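Local coordinates for periplasmic cell division protein (SufI) (Aquifex aeolicus, PDB 6SYY), which probably oxidises its substrates as a laccase-like multicopper oxidase, using bound copper ions to carry electrons to dioxygen, at residues A[274-279]-A[470-475]; A[278-283]-A[476-481]; A[386-391]-A[459-464]. One frame throughout, in Å; residues are numbered along the deposited sequence.

Interaction 1: A[274-279]-A[470-475]; sequences FWVIGV and LRATDL
Val276 and Val279 turn their methyl groups onto the short 3-10 segment at 472-474, packing a strand of the second cupredoxin-like domain against a loop of the third. Between the two valines the strand is broken by a classic beta bulge, in which Ile277 and Gly278 both lie opposite Asp302 of strand 300-306. With the extra residue taken up there, side chains three positions apart point to the same side, toward the loop.

In Val276, CG1 is anti to the backbone N (chi1 177°), which leaves CG2 beside that nitrogen as the branch that reaches across. This methyl lies 4.1 Å from Ala472 CB and 4.4 Å from Thr473 CG2, so it meets the start of the 3-10 turn methyl to methyl. Ile293, of strand 293-295, touches both Val276 and Thr473 and extends the apolar patch.

Val279 behaves differently, because its partners are carbonyl oxygens. Its CG1 is anti to the carbonyl carbon and beside the backbone N (chi1 -69°), which puts CG2 in the crowded position between the N and the carbonyl carbon. CG1 packs 3.7 Å from Thr473 O, an oxygen that also accepts a hydrogen bond from Lys478 NZ.

The loop fixes its own shape on the side away from the strand. Arg471 N gives a nearly straight hydrogen bond (173°) to Asp474 OD2 at 3.0 Å, and Asp474 N returns to Arg471 O at 2.7 Å. The Arg471 guanidinium adds only a long electrostatic pairing, with Asp474 OD2 above its plane; Asp474 OD1 is held by a salt bridge to Arg465. At the end of the loop, Leu475 O is buried without a polar partner in the model, and Val279 CG2 rests against it at 3.4 Å.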
loop_
_atom_site.group_PDB
_atom_site.type_symbol
_atom_site.label_atom_id
_atom_site.label_comp_id
_atom_site.label_asym_id
_atom_site.label_seq_id
_atom_site.Cartn_x
_atom_site.Cartn_y
_atom_site.Cartn_z
ATOM N N PHE A 274 -18.527 0.432 10.592
ATOM C CA PHE A 274 -17.397 1.352 10.581
ATOM C C PHE A 274 -17.438 2.106 9.257
ATOM O O PHE A 274 -18.283 1.837 8.397
ATOM C CB PHE A 274 -16.064 0.625 10.807
ATOM C CG PHE A 274 -15.771 -0.451 9.806
ATOM C CD1 PHE A 274 -14.867 -0.229 8.778
ATOM C CD2 PHE A 274 -16.380 -1.695 9.900
ATOM C CE1 PHE A 274 -14.582 -1.219 7.853
ATOM C CE2 PHE A 274 -16.099 -2.693 8.979
ATOM C CZ PHE A 274 -15.199 -2.452 7.952
ATOM N N TRP A 275 -16.526 3.065 9.100
ATOM C CA TRP A 275 -16.573 3.992 7.977
ATOM C C TRP A 275 -15.245 4.031 7.241
ATOM O O TRP A 275 -14.198 4.245 7.855
ATOM C CB TRP A 275 -16.927 5.401 8.445
ATOM C CG TRP A 275 -18.290 5.511 9.022
ATOM C CD1 TRP A 275 -19.415 5.941 8.386
ATOM C CD2 TRP A 275 -18.680 5.189 10.359
ATOM N NE1 TRP A 275 -20.486 5.908 9.245
ATOM C CE2 TRP A 275 -20.061 5.449 10.464
ATOM C CE3 TRP A 275 -17.997 4.701 11.479
ATOM C CZ2 TRP A 275 -20.771 5.242 11.641
ATOM C CZ3 TRP A 275 -18.702 4.498 12.646
ATOM C CH2 TRP A 275 -20.074 4.773 12.719
ATOM N N VAL A 276 -15.297 3.842 5.925
ATOM C CA VAL A 276 -14.153 4.154 5.078
ATOM C C VAL A 276 -14.070 5.667 4.950
ATOM O O VAL A 276 -15.038 6.321 4.546
ATOM C CB VAL A 276 -14.284 3.493 3.701
ATOM C CG1 VAL A 276 -13.118 3.896 2.804
ATOM C CG2 VAL A 276 -14.364 1.987 3.841
ATOM N N ILE A 277 -12.923 6.234 5.306
ATOM C CA ILE A 277 -12.722 7.666 5.140
ATOM C C ILE A 277 -11.618 8.003 4.149
ATOM O O ILE A 277 -11.580 9.143 3.656
ATOM C CB ILE A 277 -12.454 8.359 6.492
ATOM C CG1 ILE A 277 -11.181 7.807 7.140
ATOM C CG2 ILE A 277 -13.671 8.228 7.405
ATOM C CD1 ILE A 277 -10.586 8.726 8.193
ATOM N N GLY A 278 -10.736 7.069 3.814
ATOM C CA GLY A 278 -9.652 7.379 2.904
ATOM C C GLY A 278 -9.149 6.143 2.201
ATOM O O GLY A 278 -9.333 5.013 2.668
ATOM N N VAL A 279 -8.512 6.375 1.054
ATOM C CA VAL A 279 -7.864 5.318 0.287
ATOM C C VAL A 279 -6.434 5.754 -0.012
ATOM O O VAL A 279 -5.923 6.691 0.613
ATOM C CB VAL A 279 -8.647 4.999 -1.001
ATOM C CG1 VAL A 279 -9.974 4.328 -0.660
ATOM C CG2 VAL A 279 -8.893 6.266 -1.792
ATOM N N LEU A 470 -19.237 -0.445 -7.854
ATOM C CA LEU A 470 -18.064 -0.004 -7.115
ATOM C C LEU A 470 -18.254 -0.270 -5.627
ATOM O O LEU A 470 -19.365 -0.191 -5.096
ATOM C CB LEU A 470 -17.809 1.485 -7.362
ATOM C CG LEU A 470 -16.776 1.874 -8.421
ATOM C CD1 LEU A 470 -16.972 1.080 -9.694
ATOM C CD2 LEU A 470 -16.862 3.362 -8.709
ATOM N N ARG A 471 -17.166 -0.613 -4.958
ATOM C CA ARG A 471 -17.168 -0.772 -3.514
ATOM C C ARG A 471 -16.605 0.489 -2.873
ATOM O O ARG A 471 -15.945 1.299 -3.530
ATOM C CB ARG A 471 -16.360 -2.007 -3.115
ATOM C CG ARG A 471 -16.752 -3.228 -3.935
ATOM C CD ARG A 471 -15.993 -4.477 -3.536
ATOM N NE ARG A 471 -14.711 -4.606 -4.222
ATOM C CZ ARG A 471 -14.544 -5.195 -5.404
ATOM N NH1 ARG A 471 -15.579 -5.706 -6.054
ATOM N NH2 ARG A 471 -13.334 -5.275 -5.938
ATOM N N ALA A 472 -16.907 0.667 -1.581
ATOM C CA ALA A 472 -16.469 1.872 -0.882
ATOM C C ALA A 472 -14.968 2.063 -1.020
ATOM O O ALA A 472 -14.485 3.190 -1.180
ATOM C CB ALA A 472 -16.860 1.801 0.592
ATOM N N THR A 473 -14.217 0.964 -0.986
ATOM C CA THR A 473 -12.772 1.018 -1.151
ATOM C C THR A 473 -12.348 1.332 -2.581
ATOM O O THR A 473 -11.157 1.554 -2.814
ATOM C CB THR A 473 -12.154 -0.306 -0.704
ATOM O OG1 THR A 473 -12.751 -1.388 -1.433
ATOM C CG2 THR A 473 -12.386 -0.516 0.785
ATOM N N ASP A 474 -13.279 1.354 -3.536
ATOM C CA ASP A 474 -12.973 1.739 -4.911
ATOM C C ASP A 474 -13.087 3.238 -5.150
ATOM O O ASP A 474 -12.740 3.701 -6.242
ATOM C CB ASP A 474 -13.905 1.023 -5.900
ATOM C CG ASP A 474 -13.569 -0.442 -6.074
ATOM O OD1 ASP A 474 -12.375 -0.794 -5.999
ATOM O OD2 ASP A 474 -14.506 -1.239 -6.304
ATOM N N LEU A 475 -13.567 3.997 -4.173
ATOM C CA LEU A 475 -13.867 5.404 -4.370
ATOM C C LEU A 475 -12.618 6.261 -4.179
ATOM O O LEU A 475 -11.546 5.780 -3.806
ATOM C CB LEU A 475 -14.973 5.848 -3.413
ATOM C CG LEU A 475 -16.261 5.029 -3.502
ATOM C CD1 LEU A 475 -17.257 5.464 -2.445
ATOM C CD2 LEU A 475 -16.872 5.143 -4.892
#

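Interaction 2: A[278-283]-A[476-481]; sequences GVEGGL and GWKDTV
Gly476 enters the contact beneath Val279 CG2, and a side chain on this glycine would be directed tightly against that methyl. At Trp477 the backbone does the work. Its N donates to a water, which in turn gives a weak hydrogen bond to Gly282 O, while its carbonyl oxygen accepts from Gly281 N at 2.7 Å, an angled bond (130° at the hydrogen). The same oxygen has Val279 CG2 close by, at 3.2 Å. Trp477 CB lies 3.7 Å from Gly281 O, and the indole beyond it leads off toward Val385 and Ile388.

What this run of residues crosses is a two-residue beta hairpin joining strands 270-279 and 282-290: a type I turn from Val279 to Gly282, closed by backbone hydrogen bonds in both directions between its ends. Gly281 in the turn must be bare on this side, since a CB would collide with Trp477 O.

Lys478 bends twice, at chi2 (-81°) and chi3 (-68°). Its CD passes 3.7 Å from Val279 CB, the two side chains crossing at about a right angle, and NZ forms a short 2.5 Å salt bridge on the syn lone pair of Glu280 OE2. Glu299 gives this ammonium a second salt bridge.

Asp479 N then donates to Glu280 OE1 at 3.1 Å, on the anti side of the carboxylate. The Asp479 carboxylate lies over the stem of Glu280, OD2 being 3.2 Å from Glu280 CB. OD2 also forms a salt bridge with Arg300 and OD1 a hydrogen bond with His120, while the backbone O of Asp479 accepts from His454, two copper ligands for which Asp479 is thus second shell. Thr480 OG1 donates to Asp479 OD1, and Thr480 N makes a second, longer bond of 3.3 Å to Glu280 OE1.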
loop_
_atom_site.group_PDB
_atom_site.type_symbol
_atom_site.label_atom_id
_atom_site.label_comp_id
_atom_site.label_asym_id
_atom_site.label_seq_id
_atom_site.Cartn_x
_atom_site.Cartn_y
_atom_site.Cartn_z
ATOM N N GLY A 278 -10.736 7.069 3.814
ATOM C CA GLY A 278 -9.652 7.379 2.904
ATOM C C GLY A 278 -9.149 6.143 2.201
ATOM O O GLY A 278 -9.333 5.013 2.668
ATOM N N VAL A 279 -8.512 6.375 1.054
ATOM C CA VAL A 279 -7.864 5.318 0.287
ATOM C C VAL A 279 -6.434 5.754 -0.012
ATOM O O VAL A 279 -5.923 6.691 0.613
ATOM C CB VAL A 279 -8.647 4.999 -1.001
ATOM C CG1 VAL A 279 -9.974 4.328 -0.660
ATOM C CG2 VAL A 279 -8.893 6.266 -1.792
ATOM N N GLU A 280 -5.783 5.089 -0.971
ATOM C CA GLU A 280 -4.362 5.330 -1.209
ATOM C C GLU A 280 -4.079 6.799 -1.500
ATOM O O GLU A 280 -3.073 7.349 -1.035
ATOM C CB GLU A 280 -3.862 4.465 -2.365
ATOM C CG GLU A 280 -4.115 2.988 -2.194
ATOM C CD GLU A 280 -5.461 2.579 -2.736
ATOM O OE1 GLU A 280 -5.661 2.691 -3.964
ATOM O OE2 GLU A 280 -6.322 2.160 -1.935
ATOM N N GLY A 281 -4.952 7.449 -2.264
ATOM C CA GLY A 281 -4.738 8.832 -2.642
ATOM C C GLY A 281 -5.390 9.839 -1.720
ATOM O O GLY A 281 -5.639 10.979 -2.124
ATOM N N GLY A 282 -5.683 9.442 -0.490
ATOM C CA GLY A 282 -6.143 10.374 0.513
ATOM C C GLY A 282 -7.609 10.211 0.866
ATOM O O GLY A 282 -8.229 9.164 0.652
ATOM N N LEU A 283 -8.170 11.286 1.418
ATOM C CA LEU A 283 -9.505 11.236 1.998
ATOM C C LEU A 283 -10.570 11.173 0.915
ATOM O O LEU A 283 -10.431 11.783 -0.148
ATOM C CB LEU A 283 -9.742 12.461 2.883
ATOM C CG LEU A 283 -8.900 12.579 4.157
ATOM C CD1 LEU A 283 -8.861 14.019 4.651
ATOM C CD2 LEU A 283 -9.424 11.650 5.249
ATOM N N GLY A 476 -12.771 7.554 -4.446
ATOM C CA GLY A 476 -11.695 8.491 -4.216
ATOM C C GLY A 476 -10.540 8.335 -5.191
ATOM O O GLY A 476 -10.656 7.742 -6.267
ATOM N N TRP A 477 -9.404 8.903 -4.791
ATOM C CA TRP A 477 -8.168 8.839 -5.566
ATOM C C TRP A 477 -7.443 7.550 -5.200
ATOM O O TRP A 477 -6.993 7.386 -4.064
ATOM C CB TRP A 477 -7.289 10.055 -5.286
ATOM C CG TRP A 477 -7.808 11.359 -5.843
ATOM C CD1 TRP A 477 -8.363 12.391 -5.139
ATOM C CD2 TRP A 477 -7.801 11.770 -7.219
ATOM N NE1 TRP A 477 -8.706 13.416 -5.991
ATOM C CE2 TRP A 477 -8.373 13.059 -7.271
ATOM C CE3 TRP A 477 -7.367 11.175 -8.408
ATOM C CZ2 TRP A 477 -8.523 13.761 -8.470
ATOM C CZ3 TRP A 477 -7.521 11.874 -9.599
ATOM C CH2 TRP A 477 -8.093 13.152 -9.619
ATOM N N LYS A 478 -7.335 6.634 -6.157
ATOM C CA LYS A 478 -6.700 5.344 -5.940
ATOM C C LYS A 478 -5.366 5.291 -6.672
ATOM O O LYS A 478 -5.116 6.072 -7.593
ATOM C CB LYS A 478 -7.609 4.211 -6.430
ATOM C CG LYS A 478 -8.978 4.184 -5.773
ATOM C CD LYS A 478 -8.918 3.510 -4.415
ATOM C CE LYS A 478 -8.635 2.027 -4.566
ATOM N NZ LYS A 478 -8.358 1.387 -3.253
ATOM N N ASP A 479 -4.494 4.363 -6.251
ATOM C CA ASP A 479 -3.345 3.990 -7.069
ATOM C C ASP A 479 -3.196 2.483 -7.254
ATOM O O ASP A 479 -2.297 2.057 -7.987
ATOM C CB ASP A 479 -2.034 4.587 -6.515
ATOM C CG ASP A 479 -1.663 4.064 -5.139
ATOM O OD1 ASP A 479 -1.648 2.832 -4.924
ATOM O OD2 ASP A 479 -1.340 4.903 -4.274
ATOM N N THR A 480 -4.056 1.672 -6.635
ATOM C CA THR A 480 -4.056 0.221 -6.812
ATOM C C THR A 480 -5.500 -0.261 -6.866
ATOM O O THR A 480 -6.242 -0.086 -5.895
ATOM C CB THR A 480 -3.308 -0.476 -5.667
ATOM O OG1 THR A 480 -1.991 0.077 -5.533
ATOM C CG2 THR A 480 -3.210 -1.971 -5.930
ATOM N N VAL A 481 -5.904 -0.879 -7.978
ATOM C CA VAL A 481 -7.283 -1.329 -8.158
ATOM C C VAL A 481 -7.306 -2.847 -8.292
ATOM O O VAL A 481 -6.515 -3.426 -9.044
ATOM C CB VAL A 481 -7.964 -0.654 -9.365
ATOM C CG1 VAL A 481 -7.199 -0.916 -10.655
ATOM C CG2 VAL A 481 -9.422 -1.118 -9.485
HETATM O O HOH W 1 -9.545 9.615 -1.939
#

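Interaction 3: A[386-391]-A[459-464]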
loop_
_atom_site.group_PDB
_atom_site.type_symbol
_atom_site.label_atom_id
_atom_site.label_comp_id
_atom_site.label_asym_id
_atom_site.label_seq_id
_atom_site.Cartn_x
_atom_site.Cartn_y
_atom_site.Cartn_z
ATOM N N THR A 386 -12.299 15.934 -6.679
ATOM C CA THR A 386 -12.819 16.448 -7.937
ATOM C C THR A 386 -12.910 15.320 -8.958
ATOM O O THR A 386 -11.897 14.672 -9.239
ATOM C CB THR A 386 -11.926 17.561 -8.465
ATOM O OG1 THR A 386 -11.719 18.533 -7.433
ATOM C CG2 THR A 386 -12.576 18.234 -9.661
ATOM N N PRO A 387 -14.087 15.042 -9.519
ATOM C CA PRO A 387 -14.178 13.996 -10.544
ATOM C C PRO A 387 -13.412 14.396 -11.795
ATOM O O PRO A 387 -13.371 15.569 -12.172
ATOM C CB PRO A 387 -15.684 13.888 -10.817
ATOM C CG PRO A 387 -16.345 14.525 -9.634
ATOM C CD PRO A 387 -15.406 15.607 -9.192
ATOM N N ILE A 388 -12.790 13.409 -12.430
ATOM C CA ILE A 388 -12.042 13.649 -13.658
ATOM C C ILE A 388 -13.023 13.776 -14.814
ATOM O O ILE A 388 -13.928 12.945 -14.972
ATOM C CB ILE A 388 -11.030 12.519 -13.907
ATOM C CG1 ILE A 388 -10.026 12.444 -12.757
ATOM C CG2 ILE A 388 -10.324 12.715 -15.241
ATOM C CD1 ILE A 388 -9.067 11.284 -12.853
ATOM N N ASN A 389 -12.860 14.824 -15.618
ATOM C CA ASN A 389 -13.666 14.987 -16.822
ATOM C C ASN A 389 -13.134 14.034 -17.881
ATOM O O ASN A 389 -12.006 14.194 -18.358
ATOM C CB ASN A 389 -13.632 16.431 -17.308
ATOM C CG ASN A 389 -14.491 16.652 -18.534
ATOM O OD1 ASN A 389 -15.269 15.784 -18.929
ATOM N ND2 ASN A 389 -14.362 17.825 -19.142
ATOM N N THR A 390 -13.939 13.041 -18.246
ATOM C CA THR A 390 -13.509 11.970 -19.132
ATOM C C THR A 390 -13.964 12.162 -20.570
ATOM O O THR A 390 -13.708 11.289 -21.405
ATOM C CB THR A 390 -14.016 10.621 -18.614
ATOM O OG1 THR A 390 -15.439 10.669 -18.469
ATOM C CG2 THR A 390 -13.388 10.300 -17.268
ATOM N N ASP A 391 -14.634 13.269 -20.881
ATOM C CA ASP A 391 -15.086 13.511 -22.244
ATOM C C ASP A 391 -13.887 13.671 -23.168
ATOM O O ASP A 391 -12.944 14.405 -22.856
ATOM C CB ASP A 391 -15.968 14.757 -22.300
ATOM C CG ASP A 391 -17.108 14.712 -21.303
ATOM O OD1 ASP A 391 -17.292 13.661 -20.652
ATOM O OD2 ASP A 391 -17.818 15.731 -21.166
ATOM N N GLN A 459 -2.437 9.275 -9.215
ATOM C CA GLN A 459 -3.600 8.556 -8.738
ATOM C C GLN A 459 -4.678 8.550 -9.822
ATOM O O GLN A 459 -4.604 9.281 -10.813
ATOM C CB GLN A 459 -4.127 9.176 -7.445
ATOM C CG GLN A 459 -3.212 8.981 -6.248
ATOM C CD GLN A 459 -2.113 10.023 -6.173
ATOM O OE1 GLN A 459 -2.175 11.057 -6.839
ATOM N NE2 GLN A 459 -1.104 9.760 -5.353
ATOM N N PHE A 460 -5.686 7.705 -9.635
ATOM C CA PHE A 460 -6.770 7.581 -10.596
ATOM C C PHE A 460 -8.085 7.407 -9.853
ATOM O O PHE A 460 -8.117 7.169 -8.642
ATOM C CB PHE A 460 -6.543 6.407 -11.557
ATOM C CG PHE A 460 -6.341 5.084 -10.868
ATOM C CD1 PHE A 460 -7.423 4.326 -10.456
ATOM C CD2 PHE A 460 -5.064 4.596 -10.640
ATOM C CE1 PHE A 460 -7.240 3.109 -9.821
ATOM C CE2 PHE A 460 -4.875 3.380 -10.016
ATOM C CZ PHE A 460 -5.964 2.637 -9.599
ATOM N N GLN A 461 -9.178 7.514 -10.601
ATOM C CA GLN A 461 -10.520 7.296 -10.079
ATOM C C GLN A 461 -11.153 6.126 -10.815
ATOM O O GLN A 461 -11.141 6.083 -12.050
ATOM C CB GLN A 461 -11.374 8.552 -10.226
ATOM C CG GLN A 461 -10.819 9.736 -9.459
ATOM C CD GLN A 461 -11.526 11.022 -9.800
ATOM O OE1 GLN A 461 -12.359 11.065 -10.709
ATOM N NE2 GLN A 461 -11.202 12.082 -9.073
ATOM N N VAL A 462 -11.685 5.172 -10.052
ATOM C CA VAL A 462 -12.286 3.980 -10.636
ATOM C C VAL A 462 -13.639 4.352 -11.219
ATOM O O VAL A 462 -14.509 4.883 -10.519
ATOM C CB VAL A 462 -12.421 2.862 -9.595
ATOM C CG1 VAL A 462 -13.137 1.667 -10.201
ATOM C CG2 VAL A 462 -11.053 2.458 -9.071
ATOM N N LEU A 463 -13.821 4.078 -12.507
ATOM C CA LEU A 463 -15.076 4.403 -13.164
ATOM C C LEU A 463 -16.097 3.279 -13.041
ATOM O O LEU A 463 -17.261 3.534 -12.716
ATOM C CB LEU A 463 -14.831 4.721 -14.640
ATOM C CG LEU A 463 -13.928 5.914 -14.928
ATOM C CD1 LEU A 463 -13.870 6.166 -16.423
ATOM C CD2 LEU A 463 -14.419 7.141 -14.188
ATOM N N GLU A 464 -15.684 2.036 -13.284
ATOM C CA GLU A 464 -16.661 0.980 -13.510
ATOM C C GLU A 464 -16.010 -0.389 -13.343
ATOM O O GLU A 464 -14.843 -0.578 -13.698
ATOM C CB GLU A 464 -17.264 1.127 -14.913
ATOM C CG GLU A 464 -18.349 0.145 -15.275
ATOM C CD GLU A 464 -18.844 0.358 -16.691
ATOM O OE1 GLU A 464 -18.061 0.867 -17.522
ATOM O OE2 GLU A 464 -20.015 0.030 -16.971
#
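Ile388 and Gln461 mark the closest approach of the two backbones, with CA atoms 7.4 Å apart: an irregular loop passes strand 461-465 without pairing with it. The Gln461 side chain spans the gap. Extended beyond CG (chi2 170°), it brings its amide to the loop backbone, bonding either side of Pro387. NE2 donates to Thr386 O at 2.7 Å; the acceptor lies in the amide plane, though NE2 itself stands above the plane of the Thr386 carbonyl. OE1 accepts from Ile388 N at 2.9 Å, and the two bonds together fix the rotation of the amide. Ile388 also crosses Gln461 obliquely, its CG1 3.6 Å from Gln461 CD. An alanine in place of Gln461 would probably leave Thr386 O and Ile388 N without these mates and open a gap beside Ile388. Farther along, Thr390 CG2 meets Leu463 CD1 at 4.2 Å. Leu463 and Glu464 form a classic beta bulge opposite Arg490, on the neighbouring strand 488-495. The loop lies across this sheet at the surface: Ile388 and Thr390 both touch Ala492 of strand 488-495, and reach Val438 and Ile440 respectively on strand 437-445.

How the interactions relate
Interactions 1 and 2 are buried and join the same two parts: strand 270-279 with the hairpin turn that follows it, and the connection from strand 461-465 to strand 480-483. They share Val279, and Lys478 ties them by bonding Thr473 O. Their chemistry diverges along that connection, from methyl packing without cross-segment hydrogen bonds in 274-279/470-475 to buried charges and backbone donors in 278-283/476-481, nearer the copper cluster. Interaction 3 lies at the surface, away from the metal sites, and relies on one neutral amide. It abuts the others through segment 459-464: Phe460 O probably accepts from Lys478 N, Trp477 packs on Gln461, and Leu470 packs on Val462.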